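Local atomic coordinates of 5-carboxymethyl-2-hydroxymuconate semialdehyde dehydrogenase (Thermus thermophilus, PDB entry 2D4E), a protein that probably catalyses the NAD-dependent oxidation of 5-carboxymethyl-2-hydroxymuconate semialdehyde to the corresponding acid, as a tetrameric member of the aldehyde dehydrogenase family. Residues I10-E13 with T14-E17; E87-R90 with Y91-I95; K324-E327 with R328-I332; E425-R428 with K429-T433; R444-E447 with R448-L452. All coordinates share one frame; numbering follows the deposited sequence.

Interaction 1: residues I10-E13 with T14-E17; sequences ISWE and TIEE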
loop_
_atom_site.group_PDB
_atom_site.type_symbol
_atom_site.label_atom_id
_atom_site.label_comp_id
_atom_site.label_asym_id
_atom_site.label_seq_id
_atom_site.Cartn_x
_atom_site.Cartn_y
_atom_site.Cartn_z
ATOM N N ILE C 10 41.842 11.738 6.647
ATOM C CA ILE C 10 42.527 10.739 7.463
ATOM C C ILE C 10 44.022 11.062 7.569
ATOM O O ILE C 10 44.681 11.333 6.564
ATOM C CB ILE C 10 42.340 9.325 6.862
ATOM C CG1 ILE C 10 40.845 9.019 6.720
ATOM C CG2 ILE C 10 43.004 8.285 7.748
ATOM C CD1 ILE C 10 40.543 7.728 5.980
ATOM N N SER C 11 44.552 11.041 8.789
ATOM C CA SER C 11 45.962 11.354 9.005
ATOM C C SER C 11 46.853 10.266 8.427
ATOM O O SER C 11 46.500 9.087 8.446
ATOM C CB SER C 11 46.257 11.506 10.500
ATOM O OG SER C 11 46.217 10.250 11.149
ATOM N N TRP C 12 48.014 10.656 7.919
ATOM C CA TRP C 12 48.917 9.672 7.352
ATOM C C TRP C 12 49.350 8.677 8.429
ATOM O O TRP C 12 49.610 7.511 8.134
ATOM C CB TRP C 12 50.142 10.350 6.721
ATOM C CG TRP C 12 50.834 9.454 5.741
ATOM C CD1 TRP C 12 51.887 8.618 5.991
ATOM C CD2 TRP C 12 50.439 9.208 4.385
ATOM N NE1 TRP C 12 52.166 7.861 4.874
ATOM C CE2 TRP C 12 51.291 8.202 3.875
ATOM C CE3 TRP C 12 49.441 9.737 3.552
ATOM C CZ2 TRP C 12 51.177 7.711 2.567
ATOM C CZ3 TRP C 12 49.327 9.247 2.247
ATOM C CH2 TRP C 12 50.191 8.245 1.772
ATOM N N GLU C 13 49.414 9.137 9.678
ATOM C CA GLU C 13 49.805 8.276 10.792
ATOM C C GLU C 13 48.835 7.103 10.921
ATOM O O GLU C 13 49.252 5.963 11.132
ATOM C CB GLU C 13 49.835 9.068 12.107
ATOM C CG GLU C 13 50.991 10.063 12.240
ATOM C CD GLU C 13 50.945 11.184 11.209
ATOM O OE1 GLU C 13 49.897 11.857 11.102
ATOM O OE2 GLU C 13 51.966 11.396 10.512
ATOM N N THR C 14 47.542 7.394 10.797
ATOM C CA THR C 14 46.503 6.370 10.872
ATOM C C THR C 14 46.700 5.351 9.753
ATOM O O THR C 14 46.636 4.142 9.978
ATOM C CB THR C 14 45.102 6.991 10.717
ATOM O OG1 THR C 14 44.857 7.885 11.807
ATOM C CG2 THR C 14 44.029 5.910 10.696
ATOM N N ILE C 15 46.937 5.851 8.543
ATOM C CA ILE C 15 47.148 4.989 7.381
ATOM C C ILE C 15 48.245 3.957 7.634
ATOM O O ILE C 15 48.062 2.771 7.369
ATOM C CB ILE C 15 47.518 5.829 6.132
ATOM C CG1 ILE C 15 46.297 6.626 5.675
ATOM C CG2 ILE C 15 48.026 4.929 5.010
ATOM C CD1 ILE C 15 46.583 7.579 4.540
ATOM N N GLU C 16 49.380 4.411 8.160
ATOM C CA GLU C 16 50.497 3.515 8.432
ATOM C C GLU C 16 50.183 2.553 9.576
ATOM O O GLU C 16 50.651 1.418 9.583
ATOM C CB GLU C 16 51.755 4.333 8.735
ATOM C CG GLU C 16 52.064 5.354 7.647
ATOM C CD GLU C 16 53.384 6.077 7.852
ATOM O OE1 GLU C 16 53.595 6.644 8.949
ATOM O OE2 GLU C 16 54.207 6.083 6.907
ATOM N N GLU C 17 49.382 3.003 10.535
ATOM C CA GLU C 17 48.994 2.157 11.662
ATOM C C GLU C 17 48.138 0.994 11.172
ATOM O O GLU C 17 48.368 -0.159 11.541
ATOM C CB GLU C 17 48.204 2.966 12.696
ATOM C CG GLU C 17 49.055 3.846 13.602
ATOM C CD GLU C 17 48.219 4.760 14.491
ATOM O OE1 GLU C 17 47.158 4.312 14.987
ATOM O OE2 GLU C 17 48.629 5.922 14.703
#

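Interaction 2: residues E87-R90 with Y91-I95; sequences ERKR and YLLRI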
loop_
_atom_site.group_PDB
_atom_site.type_symbol
_atom_site.label_atom_id
_atom_site.label_comp_id
_atom_site.label_asym_id
_atom_site.label_seq_id
_atom_site.Cartn_x
_atom_site.Cartn_y
_atom_site.Cartn_z
ATOM N N GLU C 87 14.320 -2.999 20.162
ATOM C CA GLU C 87 15.649 -3.364 20.636
ATOM C C GLU C 87 16.597 -3.650 19.472
ATOM O O GLU C 87 17.782 -3.317 19.540
ATOM C CB GLU C 87 15.566 -4.581 21.565
ATOM C CG GLU C 87 16.911 -5.083 22.084
ATOM C CD GLU C 87 17.611 -4.103 23.023
ATOM O OE1 GLU C 87 18.660 -4.485 23.589
ATOM O OE2 GLU C 87 17.125 -2.962 23.201
ATOM N N ARG C 88 16.087 -4.268 18.405
ATOM C CA ARG C 88 16.932 -4.550 17.249
ATOM C C ARG C 88 17.269 -3.212 16.604
ATOM O O ARG C 88 18.369 -3.014 16.085
ATOM C CB ARG C 88 16.214 -5.453 16.239
ATOM C CG ARG C 88 15.881 -6.842 16.768
ATOM C CD ARG C 88 15.715 -7.846 15.633
ATOM N NE ARG C 88 14.678 -7.468 14.674
ATOM C CZ ARG C 88 13.375 -7.607 14.885
ATOM N NH1 ARG C 88 12.932 -8.124 16.024
ATOM N NH2 ARG C 88 12.512 -7.235 13.951
ATOM N N LYS C 89 16.312 -2.289 16.648
ATOM C CA LYS C 89 16.519 -0.958 16.096
ATOM C C LYS C 89 17.673 -0.297 16.853
ATOM O O LYS C 89 18.533 0.354 16.254
ATOM C CB LYS C 89 15.251 -0.115 16.248
ATOM C CG LYS C 89 15.429 1.362 15.896
ATOM C CD LYS C 89 14.141 2.148 16.124
ATOM C CE LYS C 89 14.304 3.586 15.672
ATOM N NZ LYS C 89 13.025 4.353 15.690
ATOM N N ARG C 90 17.693 -0.475 18.172
ATOM C CA ARG C 90 18.748 0.108 18.994
ATOM C C ARG C 90 20.106 -0.439 18.566
ATOM O O ARG C 90 21.072 0.312 18.444
ATOM C CB ARG C 90 18.518 -0.190 20.479
ATOM C CG ARG C 90 19.530 0.490 21.404
ATOM C CD ARG C 90 19.390 0.008 22.843
ATOM N NE ARG C 90 19.707 -1.411 22.989
ATOM C CZ ARG C 90 20.920 -1.931 22.826
ATOM N NH1 ARG C 90 21.946 -1.148 22.506
ATOM N NH2 ARG C 90 21.111 -3.232 22.995
ATOM N N TYR C 91 20.177 -1.744 18.342
ATOM C CA TYR C 91 21.423 -2.364 17.910
ATOM C C TYR C 91 21.902 -1.824 16.560
ATOM O O TYR C 91 23.068 -1.479 16.419
ATOM C CB TYR C 91 21.265 -3.877 17.805
ATOM C CG TYR C 91 21.391 -4.619 19.107
ATOM C CD1 TYR C 91 20.324 -5.349 19.613
ATOM C CD2 TYR C 91 22.599 -4.645 19.801
ATOM C CE1 TYR C 91 20.449 -6.095 20.773
ATOM C CE2 TYR C 91 22.740 -5.394 20.972
ATOM C CZ TYR C 91 21.658 -6.117 21.448
ATOM O OH TYR C 91 21.778 -6.872 22.589
ATOM N N LEU C 92 21.014 -1.755 15.569
ATOM C CA LEU C 92 21.413 -1.247 14.256
ATOM C C LEU C 92 21.959 0.174 14.371
ATOM O O LEU C 92 22.958 0.511 13.743
ATOM C CB LEU C 92 20.241 -1.267 13.264
ATOM C CG LEU C 92 19.632 -2.617 12.870
ATOM C CD1 LEU C 92 18.803 -2.432 11.611
ATOM C CD2 LEU C 92 20.714 -3.634 12.604
ATOM N N LEU C 93 21.301 1.003 15.172
ATOM C CA LEU C 93 21.751 2.377 15.368
ATOM C C LEU C 93 23.115 2.420 16.063
ATOM O O LEU C 93 23.922 3.321 15.816
ATOM C CB LEU C 93 20.723 3.159 16.187
ATOM C CG LEU C 93 19.406 3.433 15.458
ATOM C CD1 LEU C 93 18.470 4.198 16.384
ATOM C CD2 LEU C 93 19.682 4.230 14.181
ATOM N N ARG C 94 23.365 1.445 16.934
ATOM C CA ARG C 94 24.636 1.369 17.645
ATOM C C ARG C 94 25.734 0.969 16.661
ATOM O O ARG C 94 26.852 1.491 16.703
ATOM C CB ARG C 94 24.544 0.339 18.773
ATOM C CG ARG C 94 25.833 0.143 19.560
ATOM C CD ARG C 94 26.358 1.454 20.130
ATOM N NE ARG C 94 27.516 1.223 20.994
ATOM C CZ ARG C 94 28.429 2.143 21.291
ATOM N NH1 ARG C 94 28.331 3.373 20.794
ATOM N NH2 ARG C 94 29.447 1.826 22.084
ATOM N N ILE C 95 25.402 0.030 15.781
ATOM C CA ILE C 95 26.330 -0.441 14.768
ATOM C C ILE C 95 26.685 0.718 13.835
ATOM O O ILE C 95 27.850 0.914 13.507
ATOM C CB ILE C 95 25.708 -1.608 13.952
ATOM C CG1 ILE C 95 25.612 -2.856 14.833
ATOM C CG2 ILE C 95 26.549 -1.905 12.716
ATOM C CD1 ILE C 95 24.887 -4.018 14.182
HETATM O O HOH W 1 18.939 -7.269 24.555
#

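Interaction 3: residues K324-E327 with R328-I332; sequences KVVE and RARAI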
loop_
_atom_site.group_PDB
_atom_site.type_symbol
_atom_site.label_atom_id
_atom_site.label_comp_id
_atom_site.label_asym_id
_atom_site.label_seq_id
_atom_site.Cartn_x
_atom_site.Cartn_y
_atom_site.Cartn_z
ATOM N N LYS C 324 34.946 13.450 -27.705
ATOM C CA LYS C 324 35.073 14.132 -26.422
ATOM C C LYS C 324 35.214 13.150 -25.262
ATOM O O LYS C 324 35.866 13.455 -24.265
ATOM C CB LYS C 324 33.885 15.070 -26.201
ATOM C CG LYS C 324 34.033 16.362 -26.988
ATOM C CD LYS C 324 32.759 17.166 -27.047
ATOM C CE LYS C 324 32.954 18.365 -27.957
ATOM N NZ LYS C 324 31.661 19.007 -28.287
ATOM N N VAL C 325 34.616 11.972 -25.394
ATOM C CA VAL C 325 34.722 10.966 -24.346
ATOM C C VAL C 325 36.175 10.498 -24.297
ATOM O O VAL C 325 36.758 10.343 -23.220
ATOM C CB VAL C 325 33.802 9.750 -24.628
ATOM C CG1 VAL C 325 34.128 8.614 -23.670
ATOM C CG2 VAL C 325 32.334 10.157 -24.473
ATOM N N VAL C 326 36.753 10.289 -25.476
ATOM C CA VAL C 326 38.137 9.839 -25.593
ATOM C C VAL C 326 39.135 10.800 -24.941
ATOM O O VAL C 326 40.024 10.368 -24.209
ATOM C CB VAL C 326 38.527 9.636 -27.077
ATOM C CG1 VAL C 326 40.011 9.286 -27.196
ATOM C CG2 VAL C 326 37.672 8.537 -27.687
ATOM N N GLU C 327 39.000 12.095 -25.205
ATOM C CA GLU C 327 39.916 13.068 -24.618
ATOM C C GLU C 327 39.770 13.135 -23.103
ATOM O O GLU C 327 40.753 13.320 -22.390
ATOM C CB GLU C 327 39.710 14.457 -25.236
ATOM C CG GLU C 327 40.147 14.540 -26.697
ATOM C CD GLU C 327 41.514 13.900 -26.939
ATOM O OE1 GLU C 327 42.493 14.310 -26.274
ATOM O OE2 GLU C 327 41.612 12.984 -27.795
ATOM N N ARG C 328 38.549 12.982 -22.604
ATOM C CA ARG C 328 38.343 12.998 -21.162
ATOM C C ARG C 328 39.016 11.764 -20.543
ATOM O O ARG C 328 39.685 11.855 -19.517
ATOM C CB ARG C 328 36.844 13.027 -20.842
ATOM C CG ARG C 328 36.191 14.381 -21.111
ATOM C CD ARG C 328 36.573 15.400 -20.045
ATOM N NE ARG C 328 35.932 15.082 -18.772
ATOM C CZ ARG C 328 34.674 15.398 -18.461
ATOM N NH1 ARG C 328 33.915 16.063 -19.323
ATOM N NH2 ARG C 328 34.164 15.008 -17.299
ATOM N N ALA C 329 38.852 10.610 -21.180
ATOM C CA ALA C 329 39.459 9.375 -20.687
ATOM C C ALA C 329 40.984 9.491 -20.701
ATOM O O ALA C 329 41.671 8.975 -19.812
ATOM C CB ALA C 329 39.021 8.199 -21.550
ATOM N N ARG C 330 41.503 10.169 -21.722
ATOM C CA ARG C 330 42.939 10.366 -21.875
ATOM C C ARG C 330 43.470 11.214 -20.720
ATOM O O ARG C 330 44.573 10.987 -20.225
ATOM C CB ARG C 330 43.237 11.075 -23.203
ATOM C CG ARG C 330 44.661 10.892 -23.703
ATOM C CD ARG C 330 44.994 11.838 -24.856
ATOM N NE ARG C 330 44.158 11.651 -26.042
ATOM C CZ ARG C 330 44.186 10.576 -26.827
ATOM N NH1 ARG C 330 45.006 9.567 -26.557
ATOM N NH2 ARG C 330 43.411 10.524 -27.902
ATOM N N ALA C 331 42.668 12.184 -20.291
ATOM C CA ALA C 331 43.053 13.083 -19.205
ATOM C C ALA C 331 42.929 12.492 -17.798
ATOM O O ALA C 331 43.467 13.053 -16.844
ATOM C CB ALA C 331 42.240 14.372 -19.298
ATOM N N ILE C 332 42.221 11.372 -17.660
ATOM C CA ILE C 332 42.049 10.738 -16.352
ATOM C C ILE C 332 43.395 10.454 -15.674
ATOM O O ILE C 332 44.263 9.806 -16.257
ATOM C CB ILE C 332 41.254 9.410 -16.479
ATOM C CG1 ILE C 332 39.820 9.710 -16.933
ATOM C CG2 ILE C 332 41.256 8.667 -15.153
ATOM C CD1 ILE C 332 38.991 8.486 -17.237
#

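Interaction 4: residues E425-R428 with K429-T433; sequences EALR and KANDT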
loop_
_atom_site.group_PDB
_atom_site.type_symbol
_atom_site.label_atom_id
_atom_site.label_comp_id
_atom_site.label_asym_id
_atom_site.label_seq_id
_atom_site.Cartn_x
_atom_site.Cartn_y
_atom_site.Cartn_z
ATOM N N GLU C 425 16.303 1.773 -32.957
ATOM C CA GLU C 425 17.561 1.036 -32.983
ATOM C C GLU C 425 18.329 1.198 -31.664
ATOM O O GLU C 425 18.991 0.268 -31.210
ATOM C CB GLU C 425 18.419 1.500 -34.168
ATOM C CG GLU C 425 19.779 0.822 -34.277
ATOM C CD GLU C 425 20.483 1.150 -35.584
ATOM O OE1 GLU C 425 20.138 0.533 -36.615
ATOM O OE2 GLU C 425 21.370 2.030 -35.586
ATOM N N ALA C 426 18.237 2.370 -31.048
ATOM C CA ALA C 426 18.916 2.588 -29.773
ATOM C C ALA C 426 18.354 1.610 -28.736
ATOM O O ALA C 426 19.103 1.011 -27.961
ATOM C CB ALA C 426 18.714 4.023 -29.303
ATOM N N LEU C 427 17.033 1.444 -28.744
ATOM C CA LEU C 427 16.351 0.547 -27.812
ATOM C C LEU C 427 16.669 -0.919 -28.080
ATOM O O LEU C 427 16.933 -1.689 -27.149
ATOM C CB LEU C 427 14.836 0.754 -27.891
ATOM C CG LEU C 427 13.967 -0.165 -27.023
ATOM C CD1 LEU C 427 14.304 0.052 -25.547
ATOM C CD2 LEU C 427 12.489 0.122 -27.286
ATOM N N ARG C 428 16.630 -1.306 -29.352
ATOM C CA ARG C 428 16.917 -2.681 -29.746
ATOM C C ARG C 428 18.306 -3.110 -29.275
ATOM O O ARG C 428 18.465 -4.169 -28.668
ATOM C CB ARG C 428 16.824 -2.825 -31.272
ATOM C CG ARG C 428 17.277 -4.178 -31.808
ATOM C CD ARG C 428 17.064 -4.289 -33.320
ATOM N NE ARG C 428 17.879 -3.339 -34.083
ATOM C CZ ARG C 428 19.198 -3.430 -34.238
ATOM N NH1 ARG C 428 19.872 -4.435 -33.691
ATOM N NH2 ARG C 428 19.844 -2.518 -34.948
ATOM N N LYS C 429 19.307 -2.287 -29.568
ATOM C CA LYS C 429 20.682 -2.585 -29.176
ATOM C C LYS C 429 20.850 -2.537 -27.658
ATOM O O LYS C 429 21.583 -3.343 -27.083
ATOM C CB LYS C 429 21.655 -1.599 -29.832
ATOM C CG LYS C 429 21.783 -1.761 -31.338
ATOM C CD LYS C 429 22.763 -0.760 -31.948
ATOM C CE LYS C 429 22.930 -1.035 -33.442
ATOM N NZ LYS C 429 23.800 -0.052 -34.147
ATOM N N ALA C 430 20.176 -1.591 -27.010
ATOM C CA ALA C 430 20.275 -1.479 -25.556
ATOM C C ALA C 430 19.810 -2.780 -24.895
ATOM O O ALA C 430 20.475 -3.298 -24.002
ATOM C CB ALA C 430 19.434 -0.299 -25.053
ATOM N N ASN C 431 18.678 -3.312 -25.354
ATOM C CA ASN C 431 18.125 -4.542 -24.786
ATOM C C ASN C 431 18.754 -5.825 -25.292
ATOM O O ASN C 431 18.485 -6.899 -24.752
ATOM C CB ASN C 431 16.617 -4.627 -25.035
ATOM C CG ASN C 431 15.834 -3.643 -24.202
ATOM O OD1 ASN C 431 16.334 -3.128 -23.198
ATOM N ND2 ASN C 431 14.587 -3.383 -24.602
ATOM N N ASP C 432 19.594 -5.728 -26.316
ATOM C CA ASP C 432 20.202 -6.922 -26.881
ATOM C C ASP C 432 21.458 -7.462 -26.191
ATOM O O ASP C 432 22.536 -7.481 -26.781
ATOM C CB ASP C 432 20.475 -6.700 -28.375
ATOM C CG ASP C 432 20.765 -8.000 -29.120
ATOM O OD1 ASP C 432 20.365 -9.080 -28.631
ATOM O OD2 ASP C 432 21.384 -7.938 -30.207
ATOM N N THR C 433 21.310 -7.873 -24.931
ATOM C CA THR C 433 22.388 -8.498 -24.156
ATOM C C THR C 433 21.678 -9.423 -23.185
ATOM O O THR C 433 20.463 -9.318 -23.004
ATOM C CB THR C 433 23.255 -7.504 -23.323
ATOM O OG1 THR C 433 22.563 -7.128 -22.124
ATOM C CG2 THR C 433 23.593 -6.273 -24.136
HETATM O O HOH W 2 18.973 -7.186 -32.332
#

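Interaction 5: residues R444-E447 with R448-L452; sequences RDLE and RAHRL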
loop_
_atom_site.group_PDB
_atom_site.type_symbol
_atom_site.label_atom_id
_atom_site.label_comp_id
_atom_site.label_asym_id
_atom_site.label_seq_id
_atom_site.Cartn_x
_atom_site.Cartn_y
_atom_site.Cartn_z
ATOM N N ARG C 444 16.372 15.295 -23.979
ATOM C CA ARG C 444 15.546 16.312 -23.342
ATOM C C ARG C 444 14.067 16.096 -23.645
ATOM O O ARG C 444 13.207 16.666 -22.980
ATOM C CB ARG C 444 15.947 17.718 -23.804
ATOM C CG ARG C 444 17.235 18.281 -23.208
ATOM C CD ARG C 444 17.290 19.787 -23.492
ATOM N NE ARG C 444 18.456 20.478 -22.939
ATOM C CZ ARG C 444 19.618 20.622 -23.569
ATOM N NH1 ARG C 444 19.792 20.116 -24.784
ATOM N NH2 ARG C 444 20.603 21.298 -22.994
ATOM N N ASP C 445 13.771 15.270 -24.642
ATOM C CA ASP C 445 12.387 15.022 -25.027
ATOM C C ASP C 445 11.606 14.203 -23.998
ATOM O O ASP C 445 11.932 13.047 -23.723
ATOM C CB ASP C 445 12.334 14.334 -26.391
ATOM C CG ASP C 445 10.926 14.272 -26.953
ATOM O OD1 ASP C 445 10.234 13.248 -26.756
ATOM O OD2 ASP C 445 10.504 15.262 -27.584
ATOM N N LEU C 446 10.567 14.822 -23.445
ATOM C CA LEU C 446 9.723 14.201 -22.432
ATOM C C LEU C 446 9.169 12.838 -22.834
ATOM O O LEU C 446 9.442 11.839 -22.175
ATOM C CB LEU C 446 8.570 15.146 -22.068
ATOM C CG LEU C 446 7.512 14.667 -21.065
ATOM C CD1 LEU C 446 8.174 14.264 -19.768
ATOM C CD2 LEU C 446 6.509 15.781 -20.804
ATOM N N GLU C 447 8.410 12.786 -23.921
ATOM C CA GLU C 447 7.816 11.526 -24.350
ATOM C C GLU C 447 8.804 10.419 -24.728
ATOM O O GLU C 447 8.553 9.244 -24.455
ATOM C CB GLU C 447 6.811 11.791 -25.478
ATOM C CG GLU C 447 5.698 12.728 -25.007
ATOM C CD GLU C 447 4.715 13.146 -26.092
ATOM O OE1 GLU C 447 3.933 14.080 -25.825
ATOM O OE2 GLU C 447 4.708 12.553 -27.192
ATOM N N ARG C 448 9.926 10.775 -25.345
ATOM C CA ARG C 448 10.915 9.758 -25.700
ATOM C C ARG C 448 11.528 9.178 -24.418
ATOM O O ARG C 448 11.746 7.974 -24.314
ATOM C CB ARG C 448 12.025 10.360 -26.571
ATOM C CG ARG C 448 13.141 9.379 -26.941
ATOM C CD ARG C 448 14.306 10.094 -27.611
ATOM N NE ARG C 448 13.931 10.655 -28.906
ATOM C CZ ARG C 448 14.447 11.767 -29.420
ATOM N NH1 ARG C 448 15.354 12.460 -28.743
ATOM N NH2 ARG C 448 14.044 12.197 -30.609
ATOM N N ALA C 449 11.789 10.045 -23.443
ATOM C CA ALA C 449 12.387 9.635 -22.176
ATOM C C ALA C 449 11.580 8.560 -21.432
ATOM O O ALA C 449 12.097 7.482 -21.139
ATOM C CB ALA C 449 12.579 10.854 -21.281
ATOM N N HIS C 450 10.321 8.860 -21.126
ATOM C CA HIS C 450 9.461 7.921 -20.410
ATOM C C HIS C 450 9.184 6.669 -21.221
ATOM O O HIS C 450 9.084 5.573 -20.673
ATOM C CB HIS C 450 8.150 8.605 -20.025
ATOM C CG HIS C 450 8.310 9.618 -18.938
ATOM N ND1 HIS C 450 8.514 9.268 -17.622
ATOM C CD2 HIS C 450 8.357 10.970 -18.978
ATOM C CE1 HIS C 450 8.680 10.358 -16.897
ATOM N NE2 HIS C 450 8.590 11.406 -17.697
ATOM N N ARG C 451 9.073 6.845 -22.531
ATOM C CA ARG C 451 8.826 5.746 -23.450
ATOM C C ARG C 451 9.991 4.758 -23.366
ATOM O O ARG C 451 9.787 3.555 -23.203
ATOM C CB ARG C 451 8.681 6.304 -24.866
ATOM C CG ARG C 451 8.200 5.326 -25.908
ATOM C CD ARG C 451 7.699 6.096 -27.124
ATOM N NE ARG C 451 8.714 6.990 -27.676
ATOM C CZ ARG C 451 8.464 8.215 -28.133
ATOM N NH1 ARG C 451 7.229 8.701 -28.099
ATOM N NH2 ARG C 451 9.448 8.953 -28.634
ATOM N N LEU C 452 11.214 5.271 -23.463
ATOM C CA LEU C 452 12.399 4.425 -23.370
ATOM C C LEU C 452 12.555 3.857 -21.959
ATOM O O LEU C 452 12.993 2.722 -21.784
ATOM C CB LEU C 452 13.650 5.217 -23.738
ATOM C CG LEU C 452 13.854 5.496 -25.230
ATOM C CD1 LEU C 452 15.018 6.455 -25.425
ATOM C CD2 LEU C 452 14.104 4.177 -25.950
HETATM O O HOH W 3 8.985 12.206 -28.684
HETATM O O HOH W 4 6.520 11.594 -29.097
#

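Interaction 1: residues I10-E13 with T14-E17
S11 and I15 join strand 10-11 to the first turn of helix 12-24: I15 N donates to S11 O at 3.3 Å, in the carbonyl plane, and T14 N reaches the same oxygen by a weak bond. From the N-cap position, S11 turns OG to T14 OG1, a hydroxyl pair 2.8 Å apart; chi1 of 72° sets OG between its own N and carbonyl carbon. I10 CG2 lies against T14 CB and CG2, on the side where helix 103-114 packs. W12, its CG anti to the backbone N (chi1 -160°), sets the indole beside I15 and E16. I15 CD1 makes an off-centre CH-pi contact with the six-membered ring, 4.2 Å from the centroid, while E16 OE2 lies in plane at the edge, 3.4 Å from NE1. Without the indole, as with an alanine here, I15 CD1 would probably lose its aromatic cover and a gap would open beside L338. The helix start is tied by backbone bonds and the S11-T14 hydroxyls, with apolar contact from I10, W12 and I15.

Interaction 2: residues E87-R90 with Y91-I95
Y91 meets R90 and E87 on one flank of helix 85-101. The cation-pi contact comes first: R90 CZ stands 4.3 Å from the centroid of the Y91 ring, 9° off its normal, and NH2 leads the approach at 3.3 Å from Y91 CZ. The guanidinium is not stacked flat, since its plane and the ring plane are 54° apart. The salt bridge to E87 probably sets that tilt. R90 grips E87 side-on, NH2 to OE1 at 2.8 Å and NE to OE2 at 3.0 Å, both oxygens lying close to the guanidinium plane but approached from above the carboxylate plane. The E87 chain, bent at chi2 (67°), folds back so that OE1 also comes 3.7 Å from Y91 CE1. A water donates to E87 OE1 and makes a long, weak hydrogen bond with Y91 OH. Apolar contact is slighter: K89 and L93 run side by side, CG to CD1 4.2 Å, while K89 NZ pairs with E137. L92 turns to the buried side, against F132 and L187. Main-chain bonds repeat regularly, Y91 N to E87 O at 3.1 Å and L92 N to R88 O at 3.0 Å. The whole is an amphipathic alpha-helix, its i to i+3 salt bridge roofed by an aromatic residue at i+4 and its apolar flank packed on helices 118-136 and 175-188.

Interaction 3: residues K324-E327 with R328-I332
The guanidinium of R330 presents an edge to the carboxylate of E327, whose CD lies in the guanidinium plane; V326 CG1 approaches NH2 obliquely at 3.7 Å. The two flat groups are 35° apart, so the paired bonds are twisted. R330 NE donates to E327 OE1 at 3.1 Å and NH2 to OE2 at 3.0 Å, each oxygen met on its syn side but from out of the carboxylate plane; a weak third bond joins NE to OE2. E327 bends at chi2 (-46°) and R330 at chi3 (-61°), which brings the two chains side by side. Main-chain bonds run along the same turn, R330 N to V326 O at 2.9 Å and A331 N to E327 O at 3.1 Å. On the buried side V325 packs on L290, and R328 carries its charge away to D291 and to F513 O of the second subunit. The exposed E327-R330 pair is a side-on, bidentate salt bridge that probably neutralises both charges locally and limits rotation of the guanidinium.

Interaction 4: residues E425-R428 with K429-T433
K429 lies alongside E425, both chains extended and pointing the same way, E425 CG 3.8 Å from K429 CE. The close-packed side of helix 423-431 belongs to A426 and A430, which sit on L279, and to L427, whose CD1 touches N431 ND2 at 3.6 Å. That amide is held at both ends, ND2 giving to E455 O and OD1 taking from E457 N. The outer side is looser. E425 OE2 and K429 NZ form a salt bridge of 3.5 Å, and OE1 forms another of the same length with R428 NH2, in the guanidinium plane. K429 CG lies over one face of the R428 guanidinium, and R428 NH2 comes 3.7 Å from K429 CE. R428 NH1 gives to a water at 3.2 Å, which bonds weakly to D432 OD2. K421 N also gives to E425 OE2, and K429 NZ to P419 O. One carboxylate therefore serves two cations, probably easing the closeness of R428 and K429 while backbone bonds to K421 and P419 hold E425 and K429.

Interaction 5: residues R444-E447 with R448-L452
D445 OD1 accepts from R448 N at 2.9 Å through its anti lone pair, the capping bond at the start of helix 446-455. With CG opposite its own N (chi1 -170°), the carboxylate lies across the first turn, and OD1 also accepts a hydrogen bond from a water that accepts from R451 NH2. D445 O receives A449 N at 3.0 Å, nearly along the C=O axis, and L446 O receives H450 N. The helix forms the crossover of a beta-alpha-beta unit between strands 438-442 and 460-463, and its outer face meets other subunits. A glycine in place of D445 would probably leave R448 N without its cap and cost the water that bridges to R451 one of its partners. E447 O takes R451 N at 3.1 Å and also lies 3.8 Å over the centre of the R451 guanidinium. At that group's edge a second water, in plane, accepts from NH1 at 3.1 Å and donates to E447 OE2 at 2.8 Å. R451 NE pairs with E423, and NH1 reaches L505 O of the fourth subunit; E447 OE1 forms a salt bridge with R288 of the third subunit. R448 NH1 hydrogen-bonds to T443 OG1. L446 CD1 touches the H450 ring at its edge, 3.4 Å from CD2, while H450 NE2 bonds to H450 NE2 of the third subunit and ND1 to Y157 OH of the second.

Interactions 4 and 5 are the one touching pair: L427 CB packs on L452 CD2 at 4.0 Å, joining helix 423-431 to helix 446-455. Their centres are 16 Å apart. Interaction 3 lies about 12 Å from interaction 5 by nearest atoms; it meets the second subunit and interaction 5 meets three others, whereas interactions 1, 2 and 4 touch no other chain. Interactions 1 and 2, about 16 Å apart at their nearest atoms, both pack on helix 118-136. Interaction 1 also packs on helix 103-114, which carries D113 of the sodium site. Interactions 2 and 4, centres 45 Å apart, lie on opposite sides of the chain's centre. The segments of interactions 1 and 2 fall outside the range 169 to 475 that holds the NAD-binding residues.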